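Local coordinates for C3-degrading proteinase (CppA protein) (Streptococcus pneumoniae, PDB 3E0R), which probably degrades complement component C3 as a proteinase, although its two sequence families belong to the glyoxalase clan, at residues G70-A75 with E115-L120; R76-V81 with S154-L159. All blocks are in the same frame, centred on the assembly; numbering follows the deposited sequence.

Contact 1. Residues G70-A75 with E115-L120; sequences GRKKLA and EDDLIL
Lys72 NZ is held from several directions where the loop before one strand meets the loop before another. It donates to Glu115 O at 3.0 Å, approaching from above the carbonyl plane, 43° out of it, and it forms a salt bridge with Asp117. The separation of Lys72 NZ from Asp117 OD1, 2.4 Å, is very short, so its exact length is doubtful; a water shared by the two groups supports their pairing. This water links them by a second route, accepting from Lys72 NZ at 2.7 Å and donating to Asp117 OD2 at 2.9 Å. Trp194 O adds a weak hydrogen bond to the lysine. Before it reaches these acceptors, the lysine chain bends, chi3 93° setting CE to one side, and it crosses the aspartate side chain at about a right angle. Such crowding of acceptors would be expected to stabilise the ammonium charge. Next to this polar cluster, Leu74 presents CD2 to the aspartate, 4.0 Å from Asp117 CB.

Farther along, the backbones are still too widely spaced to pair directly, and a second water bridges them, donating to Leu74 O at 2.9 Å and accepting from Leu118 N at 3.0 Å. The case illustrates how water can span two strands at the point where they begin to converge. From here strands 74-81 and 118-122 run parallel as neighbours in a mixed sheet, Leu77 bonding to Leu118 and Leu120, with strand 151-159 on the other side of 74-81 and strand 107-112 beyond 118-122.

Contact 2. Residues R76-V81 with S154-L159; sequences RLIVKV and SMELHL
Arg76 and Glu156 face each other as a hydrogen-bonded pair of an antiparallel ladder: Glu156 N donates to Arg76 O at 2.9 Å, and Arg76 N returns the bond to Glu156 O at 3.2 Å. Two residues along, Ile78 and Ser154 repeat the reciprocal pattern, with Ile78 N to Ser154 O and Ser154 N to Ile78 O both 2.9 Å. Between them lies the non-hydrogen-bonded pair Leu77 and Met155, the latter present as selenomethionine, where the CA of Met155 makes a CH...O contact with Arg76 O.

Strand 74-81 opens a beta-alpha-beta-beta-beta unit, completed by helix 84-91 and strands 99-102, 107-112 and 118-122, a module in keeping with the glyoxalase clan. The ladder joins this unit to strand 151-159, which lies in the C-terminal family region, so both family halves contribute to one sheet.

Charge adds a second layer on the face that carries Arg76, Ile78, Ser154 and Glu156. The arginine and glutamate side chains lie side by side and point the same way, and the guanidinium grips the carboxylate side-on with two nitrogens. Arg76 NE reaches Glu156 OE1 at 3.0 Å from above the carboxylate plane, whereas Arg76 NH2 meets Glu156 OE2 on its syn side at 3.1 Å in a nearly straight bond of 171°. The two planes are turned 33° apart. A bend at chi3, -57°, turns NE out of line with the carbon chain, and with chi4 near anti the NE/NH2 edge lies against the carboxylate; the third nitrogen, NH1, has its own salt bridge to Glu110.

Van der Waals contact comes from Ile78, an aliphatic side chain packed against polar groups: its CD1 sits 3.6 Å from Glu156 OE2, while its CB lies 3.6 Å from Ser154 OG on the same face.

Overall arrangement
Both contacts use strand 74-81, and their centres lie about 9 Å apart. Contact 1 brings the start of that strand to 118-122 on one flank, in parallel; contact 2 pairs its continuation with 151-159 on the other, in antiparallel. Each also reaches into the other's territory: Lys73 O is 2.8 Å from His158 N, and Leu120 O is 2.8 Å from Val79 N, both probable backbone hydrogen bonds. Along the sequence the four segments alternate between the contacts. The pair thus exemplifies an inner strand of the sheet flanked by unlike neighbours, one from its own beta-alpha-beta-beta-beta unit and one from the C-terminal region. Neither contact identifies a catalytic site.

Contact 1. Residues G70-A75 with E115-L120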
loop_
_atom_site.group_PDB
_atom_site.type_symbol
_atom_site.label_atom_id
_atom_site.label_comp_id
_atom_site.label_asym_id
_atom_site.label_seq_id
_atom_site.Cartn_x
_atom_site.Cartn_y
_atom_site.Cartn_z
ATOM N N GLY A 70 15.116 -6.403 -9.381
ATOM C CA GLY A 70 15.689 -6.139 -8.072
ATOM C C GLY A 70 14.606 -5.694 -7.130
ATOM O O GLY A 70 13.442 -5.995 -7.315
ATOM N N ARG A 71 15.026 -4.991 -6.092
ATOM C CA ARG A 71 14.128 -4.564 -5.058
ATOM C C ARG A 71 13.135 -3.587 -5.658
ATOM O O ARG A 71 13.469 -2.785 -6.580
ATOM C CB ARG A 71 14.895 -3.951 -3.880
ATOM C CG ARG A 71 15.252 -4.952 -2.843
ATOM C CD ARG A 71 16.056 -4.361 -1.703
ATOM N NE ARG A 71 16.365 -5.399 -0.725
ATOM C CZ ARG A 71 16.787 -5.191 0.518
ATOM N NH1 ARG A 71 16.948 -3.963 0.995
ATOM N NH2 ARG A 71 17.045 -6.238 1.294
ATOM N N LYS A 72 11.911 -3.655 -5.151
ATOM C CA LYS A 72 10.868 -2.707 -5.584
ATOM C C LYS A 72 10.883 -1.574 -4.601
ATOM O O LYS A 72 11.319 -1.739 -3.462
ATOM C CB LYS A 72 9.483 -3.362 -5.598
ATOM C CG LYS A 72 9.287 -4.487 -6.581
ATOM C CD LYS A 72 7.796 -4.915 -6.630
ATOM C CE LYS A 72 7.008 -4.189 -7.728
ATOM N NZ LYS A 72 5.520 -4.453 -7.700
ATOM N N LYS A 73 10.377 -0.423 -5.029
ATOM C CA LYS A 73 10.179 0.732 -4.125
ATOM C C LYS A 73 9.279 0.303 -2.939
ATOM O O LYS A 73 9.531 0.644 -1.794
ATOM C CB LYS A 73 9.598 1.906 -4.903
ATOM C CG LYS A 73 10.517 2.430 -5.992
ATOM C CD LYS A 73 9.876 3.644 -6.699
ATOM C CE LYS A 73 10.411 3.859 -8.124
ATOM N NZ LYS A 73 9.905 5.119 -8.777
ATOM N N LEU A 74 8.277 -0.516 -3.220
ATOM C CA LEU A 74 7.456 -1.124 -2.174
ATOM C C LEU A 74 8.205 -2.341 -1.702
ATOM O O LEU A 74 8.330 -3.308 -2.433
ATOM C CB LEU A 74 6.044 -1.521 -2.668
ATOM C CG LEU A 74 5.147 -2.099 -1.533
ATOM C CD1 LEU A 74 4.680 -1.048 -0.639
ATOM C CD2 LEU A 74 3.979 -2.869 -2.060
ATOM N N ALA A 75 8.742 -2.270 -0.496
ATOM C CA ALA A 75 9.376 -3.398 0.161
ATOM C C ALA A 75 8.267 -4.377 0.629
ATOM O O ALA A 75 8.242 -5.519 0.183
ATOM C CB ALA A 75 10.280 -2.916 1.326
ATOM N N GLU A 115 1.679 -8.676 -9.153
ATOM C CA GLU A 115 2.813 -7.826 -9.586
ATOM C C GLU A 115 4.044 -8.006 -8.688
ATOM O O GLU A 115 5.003 -7.205 -8.730
ATOM C CB GLU A 115 2.404 -6.361 -9.632
ATOM C CG GLU A 115 1.098 -6.080 -10.284
ATOM C CD GLU A 115 1.023 -6.478 -11.716
ATOM O OE1 GLU A 115 2.058 -6.475 -12.461
ATOM O OE2 GLU A 115 -0.119 -6.781 -12.111
ATOM N N ASP A 116 3.952 -9.050 -7.861
ATOM C CA ASP A 116 5.008 -9.548 -6.949
ATOM C C ASP A 116 5.262 -8.584 -5.812
ATOM O O ASP A 116 6.370 -8.461 -5.313
ATOM C CB ASP A 116 6.329 -9.839 -7.680
ATOM C CG ASP A 116 6.165 -10.787 -8.814
ATOM O OD1 ASP A 116 5.798 -11.958 -8.545
ATOM O OD2 ASP A 116 6.402 -10.347 -9.971
ATOM N N ASP A 117 4.226 -7.888 -5.412
ATOM C CA ASP A 117 4.280 -7.080 -4.229
ATOM C C ASP A 117 4.055 -8.045 -3.083
ATOM O O ASP A 117 3.156 -8.881 -3.132
ATOM C CB ASP A 117 3.194 -6.019 -4.315
ATOM C CG ASP A 117 3.488 -4.962 -5.395
ATOM O OD1 ASP A 117 4.679 -4.539 -5.464
ATOM O OD2 ASP A 117 2.524 -4.530 -6.145
ATOM N N LEU A 118 4.900 -7.961 -2.058
ATOM C CA LEU A 118 4.771 -8.807 -0.866
ATOM C C LEU A 118 3.880 -8.113 0.136
ATOM O O LEU A 118 4.128 -6.969 0.518
ATOM C CB LEU A 118 6.148 -9.069 -0.266
ATOM C CG LEU A 118 6.335 -10.047 0.898
ATOM C CD1 LEU A 118 5.739 -11.461 0.696
ATOM C CD2 LEU A 118 7.803 -10.185 1.118
ATOM N N ILE A 119 2.824 -8.821 0.549
ATOM C CA ILE A 119 1.803 -8.299 1.458
ATOM C C ILE A 119 1.844 -9.115 2.723
ATOM O O ILE A 119 1.895 -10.334 2.657
ATOM C CB ILE A 119 0.341 -8.339 0.865
ATOM C CG1 ILE A 119 0.086 -7.379 -0.323
ATOM C CG2 ILE A 119 -0.676 -7.830 1.900
ATOM C CD1 ILE A 119 1.038 -7.351 -1.466
ATOM N N LEU A 120 1.886 -8.429 3.863
ATOM C CA LEU A 120 1.753 -9.029 5.169
ATOM C C LEU A 120 0.373 -8.685 5.686
ATOM O O LEU A 120 0.027 -7.520 5.754
ATOM C CB LEU A 120 2.828 -8.496 6.145
ATOM C CG LEU A 120 2.700 -8.910 7.647
ATOM C CD1 LEU A 120 2.888 -10.450 7.809
ATOM C CD2 LEU A 120 3.652 -8.198 8.532
HETATM O O HOH W 1 3.403 -2.867 -8.361
HETATM O O HOH W 2 6.920 -5.863 -2.693
#

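Contact 2. Residues R76-V81 with S154-L159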
loop_
_atom_site.group_PDB
_atom_site.type_symbol
_atom_site.label_atom_id
_atom_site.label_comp_id
_atom_site.label_asym_id
_atom_site.label_seq_id
_atom_site.Cartn_x
_atom_site.Cartn_y
_atom_site.Cartn_z
ATOM N N ARG A 76 7.331 -3.909 1.455
ATOM C CA ARG A 76 6.151 -4.703 1.850
ATOM C C ARG A 76 4.933 -3.813 2.111
ATOM O O ARG A 76 5.085 -2.765 2.676
ATOM C CB ARG A 76 6.416 -5.465 3.145
ATOM C CG ARG A 76 7.112 -6.811 3.024
ATOM C CD ARG A 76 6.803 -7.701 4.233
ATOM N NE ARG A 76 7.193 -7.026 5.466
ATOM C CZ ARG A 76 7.273 -7.607 6.676
ATOM N NH1 ARG A 76 6.968 -8.876 6.867
ATOM N NH2 ARG A 76 7.649 -6.900 7.723
ATOM N N LEU A 77 3.740 -4.252 1.717
ATOM C CA LEU A 77 2.479 -3.667 2.166
ATOM C C LEU A 77 2.030 -4.393 3.380
ATOM O O LEU A 77 1.972 -5.613 3.374
ATOM C CB LEU A 77 1.384 -3.818 1.110
ATOM C CG LEU A 77 0.127 -2.903 1.212
ATOM C CD1 LEU A 77 0.431 -1.449 0.886
ATOM C CD2 LEU A 77 -0.979 -3.467 0.286
ATOM N N ILE A 78 1.662 -3.649 4.412
ATOM C CA ILE A 78 1.260 -4.200 5.710
ATOM C C ILE A 78 -0.205 -3.873 5.958
ATOM O O ILE A 78 -0.632 -2.742 5.900
ATOM C CB ILE A 78 2.179 -3.720 6.834
ATOM C CG1 ILE A 78 3.650 -3.960 6.442
ATOM C CG2 ILE A 78 1.851 -4.430 8.189
ATOM C CD1 ILE A 78 4.609 -3.364 7.384
ATOM N N VAL A 79 -0.988 -4.920 6.137
ATOM C CA VAL A 79 -2.440 -4.808 6.319
ATOM C C VAL A 79 -2.715 -5.300 7.715
ATOM O O VAL A 79 -2.586 -6.467 7.993
ATOM C CB VAL A 79 -3.197 -5.625 5.272
ATOM C CG1 VAL A 79 -4.710 -5.480 5.449
ATOM C CG2 VAL A 79 -2.738 -5.214 3.826
ATOM N N LYS A 80 -2.985 -4.371 8.603
ATOM C CA LYS A 80 -3.290 -4.684 9.985
ATOM C C LYS A 80 -4.769 -4.822 10.100
ATOM O O LYS A 80 -5.472 -3.833 9.951
ATOM C CB LYS A 80 -2.850 -3.553 10.893
ATOM C CG LYS A 80 -3.238 -3.734 12.403
ATOM C CD LYS A 80 -2.892 -2.439 13.180
ATOM C CE LYS A 80 -2.881 -2.665 14.670
ATOM N NZ LYS A 80 -3.733 -3.826 14.968
ATOM N N VAL A 81 -5.233 -6.042 10.347
ATOM C CA VAL A 81 -6.641 -6.368 10.465
ATOM C C VAL A 81 -7.099 -6.234 11.927
ATOM O O VAL A 81 -6.402 -6.650 12.854
ATOM C CB VAL A 81 -6.885 -7.786 9.909
ATOM C CG1 VAL A 81 -8.311 -8.297 10.185
ATOM C CG2 VAL A 81 -6.586 -7.810 8.455
ATOM N N SER A 154 -0.264 0.093 6.176
ATOM C CA SER A 154 0.992 0.833 6.288
ATOM C C SER A 154 1.944 0.188 5.303
ATOM O O SER A 154 1.549 -0.726 4.553
ATOM C CB SER A 154 1.488 0.826 7.734
ATOM O OG SER A 154 1.717 -0.466 8.216
HETATM N N MSE A 155 3.189 0.639 5.276
HETATM C CA MSE A 155 4.132 0.026 4.329
HETATM C C MSE A 155 5.601 0.181 4.691
HETATM O O MSE A 155 5.993 1.099 5.421
HETATM C CB MSE A 155 3.892 0.645 2.952
HETATM C CG MSE A 155 4.341 2.062 2.883
HETATM SE SE MSE A 155 3.368 3.002 1.538
HETATM C CE MSE A 155 1.869 3.608 2.669
ATOM N N GLU A 156 6.411 -0.713 4.152
ATOM C CA GLU A 156 7.841 -0.555 4.194
ATOM C C GLU A 156 8.271 -0.167 2.794
ATOM O O GLU A 156 7.795 -0.765 1.828
ATOM C CB GLU A 156 8.512 -1.829 4.636
ATOM C CG GLU A 156 8.368 -2.091 6.093
ATOM C CD GLU A 156 8.410 -3.555 6.458
ATOM O OE1 GLU A 156 8.757 -4.416 5.621
ATOM O OE2 GLU A 156 8.119 -3.839 7.632
ATOM N N LEU A 157 9.129 0.856 2.672
ATOM C CA LEU A 157 9.580 1.362 1.387
ATOM C C LEU A 157 11.065 1.227 1.272
ATOM O O LEU A 157 11.762 1.541 2.199
ATOM C CB LEU A 157 9.179 2.820 1.223
ATOM C CG LEU A 157 7.678 3.136 1.241
ATOM C CD1 LEU A 157 7.443 4.571 0.909
ATOM C CD2 LEU A 157 6.858 2.248 0.295
ATOM N N HIS A 158 11.547 0.750 0.122
ATOM C CA HIS A 158 12.954 0.614 -0.149
ATOM C C HIS A 158 13.505 1.935 -0.711
ATOM O O HIS A 158 13.032 2.451 -1.741
ATOM C CB HIS A 158 13.202 -0.537 -1.146
ATOM C CG HIS A 158 13.134 -1.912 -0.547
ATOM N ND1 HIS A 158 12.438 -2.940 -1.138
ATOM C CD2 HIS A 158 13.723 -2.439 0.552
ATOM C CE1 HIS A 158 12.579 -4.036 -0.417
ATOM N NE2 HIS A 158 13.360 -3.762 0.613
ATOM N N LEU A 159 14.497 2.485 -0.014
ATOM C CA LEU A 159 15.053 3.821 -0.350
ATOM C C LEU A 159 16.580 3.747 -0.466
ATOM O O LEU A 159 17.252 3.337 0.492
ATOM C CB LEU A 159 14.633 4.869 0.694
ATOM C CG LEU A 159 14.851 6.374 0.385
ATOM C CD1 LEU A 159 13.912 6.907 -0.721
ATOM C CD2 LEU A 159 14.703 7.243 1.637
#